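Uncharacterized protein (Escherichia coli O157:H7, PDB 4ZV9) is of unknown function but belongs to the dienelactone hydrolase family, so probably acts as an alpha/beta-fold hydrolase on ester- or lactone-like substrates. Local coordinates at residues 49-53 against 91-95; 168-172 against 229-233. All coordinates share one frame; numbering follows the deposited sequence.

Contact 1 (49-53 against 91-95)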
loop_
_atom_site.group_PDB
_atom_site.type_symbol
_atom_site.label_atom_id
_atom_site.label_comp_id
_atom_site.label_asym_id
_atom_site.label_seq_id
_atom_site.Cartn_x
_atom_site.Cartn_y
_atom_site.Cartn_z
ATOM N N HIS A 49 -2.771 -1.551 -4.558
ATOM C CA HIS A 49 -2.274 -2.479 -5.579
ATOM C C HIS A 49 -1.320 -1.852 -6.598
ATOM O O HIS A 49 -0.964 -0.665 -6.508
ATOM C CB HIS A 49 -3.453 -3.169 -6.300
ATOM C CG HIS A 49 -4.436 -2.225 -6.945
ATOM N ND1 HIS A 49 -4.117 -1.445 -8.036
ATOM C CD2 HIS A 49 -5.753 -2.011 -6.710
ATOM C CE1 HIS A 49 -5.186 -0.771 -8.432
ATOM N NE2 HIS A 49 -6.194 -1.099 -7.645
ATOM N N GLU A 50 -0.880 -2.674 -7.556
ATOM C CA GLU A 50 0.049 -2.254 -8.592
ATOM C C GLU A 50 -0.723 -1.620 -9.771
ATOM O O GLU A 50 -1.797 -1.020 -9.574
ATOM C CB GLU A 50 0.933 -3.468 -8.992
ATOM C CG GLU A 50 1.730 -4.059 -7.823
ATOM C CD GLU A 50 2.483 -5.354 -8.160
ATOM O OE1 GLU A 50 1.858 -6.279 -8.692
ATOM O OE2 GLU A 50 3.684 -5.480 -7.836
ATOM N N ASN A 51 -0.225 -1.781 -10.992
ATOM C CA ASN A 51 -0.865 -1.195 -12.173
ATOM C C ASN A 51 -1.876 -2.090 -12.887
ATOM O O ASN A 51 -2.183 -1.872 -14.068
ATOM C CB ASN A 51 0.202 -0.758 -13.182
ATOM C CG ASN A 51 1.056 -1.908 -13.686
ATOM O OD1 ASN A 51 1.045 -2.998 -13.140
ATOM N ND2 ASN A 51 1.837 -1.644 -14.720
ATOM N N ARG A 52 -2.410 -3.086 -12.196
ATOM C CA ARG A 52 -3.345 -4.004 -12.822
ATOM C C ARG A 52 -4.505 -4.433 -11.924
ATOM O O ARG A 52 -5.015 -5.542 -12.060
ATOM C CB ARG A 52 -2.578 -5.212 -13.354
ATOM C CG ARG A 52 -1.625 -5.862 -12.359
ATOM C CD ARG A 52 -0.376 -6.229 -13.096
ATOM N NE ARG A 52 0.526 -7.140 -12.393
ATOM C CZ ARG A 52 1.700 -6.816 -11.879
ATOM N NH1 ARG A 52 2.129 -5.554 -11.928
ATOM N NH2 ARG A 52 2.444 -7.759 -11.306
ATOM N N GLY A 53 -4.915 -3.542 -11.024
ATOM C CA GLY A 53 -6.063 -3.774 -10.157
ATOM C C GLY A 53 -5.829 -4.724 -8.991
ATOM O O GLY A 53 -4.697 -5.117 -8.693
ATOM N N GLY A 91 -5.920 -6.373 -16.925
ATOM C CA GLY A 91 -5.938 -5.491 -15.769
ATOM C C GLY A 91 -5.146 -4.226 -16.055
ATOM O O GLY A 91 -5.596 -3.130 -15.745
ATOM N N ARG A 92 -3.965 -4.389 -16.651
ATOM C CA ARG A 92 -3.099 -3.247 -17.002
ATOM C C ARG A 92 -3.755 -2.313 -18.003
ATOM O O ARG A 92 -3.727 -1.101 -17.835
ATOM C CB ARG A 92 -1.750 -3.726 -17.546
ATOM C CG ARG A 92 -0.686 -3.786 -16.477
ATOM C CD ARG A 92 0.677 -4.251 -16.971
ATOM N NE ARG A 92 0.627 -5.567 -17.602
ATOM C CZ ARG A 92 1.067 -6.718 -17.076
ATOM N NH1 ARG A 92 1.662 -6.772 -15.885
ATOM N NH2 ARG A 92 0.932 -7.836 -17.780
ATOM N N GLU A 93 -4.337 -2.894 -19.038
ATOM C CA GLU A 93 -5.045 -2.139 -20.053
ATOM C C GLU A 93 -6.223 -1.356 -19.473
ATOM O O GLU A 93 -6.411 -0.184 -19.779
ATOM C CB GLU A 93 -5.528 -3.114 -21.126
ATOM C CG GLU A 93 -6.479 -2.510 -22.137
ATOM C CD GLU A 93 -6.983 -3.549 -23.123
ATOM O OE1 GLU A 93 -6.359 -4.639 -23.219
ATOM O OE2 GLU A 93 -7.993 -3.281 -23.802
ATOM N N LEU A 94 -6.998 -1.999 -18.611
ATOM C CA LEU A 94 -8.142 -1.342 -17.990
ATOM C C LEU A 94 -7.716 -0.210 -17.062
ATOM O O LEU A 94 -8.347 0.850 -17.053
ATOM C CB LEU A 94 -9.014 -2.339 -17.209
ATOM C CG LEU A 94 -9.809 -3.328 -18.067
ATOM C CD1 LEU A 94 -10.492 -4.369 -17.183
ATOM C CD2 LEU A 94 -10.841 -2.626 -18.940
ATOM N N GLN A 95 -6.666 -0.425 -16.270
ATOM C CA GLN A 95 -6.272 0.594 -15.289
ATOM C C GLN A 95 -5.842 1.882 -15.997
ATOM O O GLN A 95 -6.083 2.971 -15.493
ATOM C CB GLN A 95 -5.215 0.064 -14.315
ATOM C CG GLN A 95 -4.956 1.013 -13.158
ATOM C CD GLN A 95 -4.287 0.348 -11.961
ATOM O OE1 GLN A 95 -4.642 -0.755 -11.559
ATOM N NE2 GLN A 95 -3.339 1.045 -11.359
HETATM O O HOH W 1 -2.151 0.185 -16.113
#
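G91 lays its backbone against R52 where helix 88-97 meets the loop that follows strand 42-48 of the alpha/beta-hydrolase fold, and the two CA atoms come within 4.2 Å. Because G91 carries no CB, R52 O can sit close on that side; this carbonyl oxygen is buried and has no polar partner in the model. R92 meets the loop at several atoms. Its CA-H points almost straight at N51 O (CA to O 3.4 Å), and CG and CD pass across the N51 amide, R92 CD 3.6 Å from N51 ND2; one water donates to both N51 O and R92 O, linking the two carbonyls. The R92 chain, bent at its third torsion, then runs beside R52 in the same direction, so that NH1 comes over one face of the R52 guanidinium. Acidic neighbours probably offset this pairing of like charges: D88 forms a salt bridge with R52 NE and D89 one with R92 NH2. R52 NH1 also donates to N51 OD1, which lies in the guanidinium plane; E50 OE1, well out of that plane, makes a salt bridge with R52 NH2 by charge alone. One turn on, Q95 enters the loop: CG is anti to the backbone N (chi1 -171°) and the extended chain carries the amide inward, where both ends are used. Q95 NE2 donates to E50 O at 3.1 Å, in the carbonyl plane and on a lone pair, while Q95 OE1 accepts G53 N at 2.9 Å; together the bonds fix the amide's rotation and hold the loop curled around it. E50 O also accepts from H49 ND1 at 2.8 Å, in the ring plane, while G53 CA rests 3.5 Å above the imidazole face.

Contact 2 (168-172 against 229-233)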
loop_
_atom_site.group_PDB
_atom_site.type_symbol
_atom_site.label_atom_id
_atom_site.label_comp_id
_atom_site.label_asym_id
_atom_site.label_seq_id
_atom_site.Cartn_x
_atom_site.Cartn_y
_atom_site.Cartn_z
ATOM N N PRO A 168 6.036 8.984 9.051
ATOM C CA PRO A 168 7.332 8.315 8.922
ATOM C C PRO A 168 7.334 7.384 7.716
ATOM O O PRO A 168 6.408 6.582 7.564
ATOM C CB PRO A 168 7.446 7.511 10.219
ATOM C CG PRO A 168 6.636 8.282 11.198
ATOM C CD PRO A 168 5.482 8.843 10.412
ATOM N N LEU A 169 8.357 7.513 6.880
ATOM C CA LEU A 169 8.449 6.781 5.608
ATOM C C LEU A 169 9.453 5.650 5.637
ATOM O O LEU A 169 10.606 5.850 6.046
ATOM C CB LEU A 169 8.901 7.735 4.506
ATOM C CG LEU A 169 7.880 8.702 3.936
ATOM C CD1 LEU A 169 8.613 9.794 3.169
ATOM C CD2 LEU A 169 6.929 7.947 3.034
ATOM N N LEU A 170 9.027 4.478 5.189
ATOM C CA LEU A 170 9.921 3.342 5.023
ATOM C C LEU A 170 9.890 3.047 3.539
ATOM O O LEU A 170 8.868 2.598 3.022
ATOM C CB LEU A 170 9.469 2.124 5.832
ATOM C CG LEU A 170 10.258 0.837 5.571
ATOM C CD1 LEU A 170 11.736 0.985 5.926
ATOM C CD2 LEU A 170 9.639 -0.311 6.348
ATOM N N LEU A 171 11.006 3.282 2.849
ATOM C CA LEU A 171 11.038 3.086 1.408
ATOM C C LEU A 171 11.894 1.883 0.992
ATOM O O LEU A 171 13.036 1.734 1.436
ATOM C CB LEU A 171 11.532 4.344 0.696
ATOM C CG LEU A 171 10.807 5.636 1.093
ATOM C CD1 LEU A 171 11.603 6.397 2.148
ATOM C CD2 LEU A 171 10.589 6.541 -0.099
ATOM N N HIS A 172 11.318 1.026 0.158
ATOM C CA HIS A 172 12.031 -0.143 -0.369
ATOM C C HIS A 172 12.296 0.051 -1.858
ATOM O O HIS A 172 11.354 0.245 -2.648
ATOM C CB HIS A 172 11.198 -1.406 -0.189
ATOM C CG HIS A 172 10.755 -1.652 1.215
ATOM N ND1 HIS A 172 11.611 -2.107 2.198
ATOM C CD2 HIS A 172 9.536 -1.538 1.797
ATOM C CE1 HIS A 172 10.940 -2.249 3.328
ATOM N NE2 HIS A 172 9.676 -1.919 3.108
ATOM N N ARG A 229 10.934 -5.724 7.826
ATOM C CA ARG A 229 11.128 -4.307 8.114
ATOM C C ARG A 229 9.799 -3.541 8.132
ATOM O O ARG A 229 9.586 -2.661 8.971
ATOM C CB ARG A 229 12.089 -3.685 7.108
ATOM C CG ARG A 229 13.533 -4.077 7.352
ATOM C CD ARG A 229 14.378 -3.756 6.135
ATOM N NE ARG A 229 15.801 -3.974 6.386
ATOM C CZ ARG A 229 16.728 -4.059 5.439
ATOM N NH1 ARG A 229 16.398 -3.986 4.149
ATOM N NH2 ARG A 229 17.999 -4.237 5.784
ATOM N N THR A 230 8.918 -3.882 7.212
ATOM C CA THR A 230 7.581 -3.272 7.140
ATOM C C THR A 230 6.739 -3.547 8.407
ATOM O O THR A 230 6.167 -2.632 8.986
ATOM C CB THR A 230 6.858 -3.749 5.888
ATOM O OG1 THR A 230 7.629 -3.392 4.740
ATOM C CG2 THR A 230 5.461 -3.131 5.783
ATOM N N LEU A 231 6.731 -4.789 8.875
ATOM C CA LEU A 231 6.021 -5.132 10.112
ATOM C C LEU A 231 6.597 -4.411 11.348
ATOM O O LEU A 231 5.849 -3.968 12.224
ATOM C CB LEU A 231 6.016 -6.647 10.346
ATOM C CG LEU A 231 5.303 -7.488 9.275
ATOM C CD1 LEU A 231 5.210 -8.940 9.726
ATOM C CD2 LEU A 231 3.918 -6.949 8.958
ATOM N N LYS A 232 7.914 -4.267 11.413
ATOM C CA LYS A 232 8.518 -3.513 12.515
ATOM C C LYS A 232 8.110 -2.037 12.464
ATOM O O LYS A 232 7.935 -1.396 13.503
ATOM C CB LYS A 232 10.044 -3.626 12.495
ATOM C CG LYS A 232 10.507 -5.029 12.853
ATOM C CD LYS A 232 12.015 -5.175 13.013
ATOM C CE LYS A 232 12.370 -6.653 13.038
ATOM N NZ LYS A 232 13.754 -6.874 13.529
ATOM N N TRP A 233 7.995 -1.495 11.260
ATOM C CA TRP A 233 7.609 -0.104 11.072
ATOM C C TRP A 233 6.162 0.058 11.561
ATOM O O TRP A 233 5.850 0.996 12.308
ATOM C CB TRP A 233 7.741 0.269 9.593
ATOM C CG TRP A 233 7.869 1.737 9.299
ATOM C CD1 TRP A 233 6.935 2.539 8.722
ATOM C CD2 TRP A 233 9.037 2.554 9.499
ATOM N NE1 TRP A 233 7.442 3.815 8.566
ATOM C CE2 TRP A 233 8.726 3.850 9.038
ATOM C CE3 TRP A 233 10.310 2.313 10.033
ATOM C CZ2 TRP A 233 9.641 4.912 9.095
ATOM C CZ3 TRP A 233 11.216 3.367 10.099
ATOM C CH2 TRP A 233 10.875 4.650 9.628
#
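With L170 CG anti to the backbone N (chi1 173°) and W233 CG placed likewise on its own residue (chi1 -159°), the strand's leucine and the helix's indole lean into the same space between strand 169-174 and helix 220-237. L170 CB comes down over the five-membered ring of W233, 3.6 Å from its centroid and nearly on the ring normal, a CH-pi contact. The branch beyond it passes toward the helix backbone, where L170 CD2 lies 3.5 Å from R229 O and also packs on the CA of T230. The indole edge is taken up by P168, just ahead of the strand: W233 NE1 donates to P168 O at 3.1 Å, a fairly straight bond (162° at the hydrogen) that lies in the ring plane but approaches from above the carbonyl plane, well away from its lone pairs. P168 CB meets the six-membered ring at CZ2, 3.6 Å away. This pairing satisfies the buried indole nitrogen and fixes how the ring is turned, with one face toward L170.

At the other end of the contact, H172 NE2 donates to T230 OG1 at 3.0 Å; the bond is bent, the hydroxyl oxygen standing out of the imidazole plane. T230 OG1 is also hydrogen-bonded to A226 O one helical turn back, and H172 ND1 to Y203 OH, so both groups are held by two partners. R229 sets only its CB at the edge of the imidazole, while its guanidinium hydrogen-bonds to Y203 OH and makes a cation-pi contact with Y201.

The axes of segments 169-172 and 229-233 run antiparallel, 9.8 Å apart at closest; L169 and L171 face helix 184-193 instead, with strands 148-151 and 198-203 flanking.

Overall arrangement
Contacts 1 and 2 lie on opposite sides of the chain's centre, their centres 24 Å apart and their nearest atoms about 11 Å apart, and they follow one another along the sequence. Contact 1 is the one near the presumed active site: E50 touches F129 and Q95 touches Y131, the two neighbours of C130, which is chemically modified in this crystal and corresponds to the probable nucleophile of the family. Contact 2 packs the C-terminal helix 220-237 on strand 169-174. In relatives, the loop after the equivalent strand supplies the acid of the triad, which probably holds here for the loop after strand 169-174.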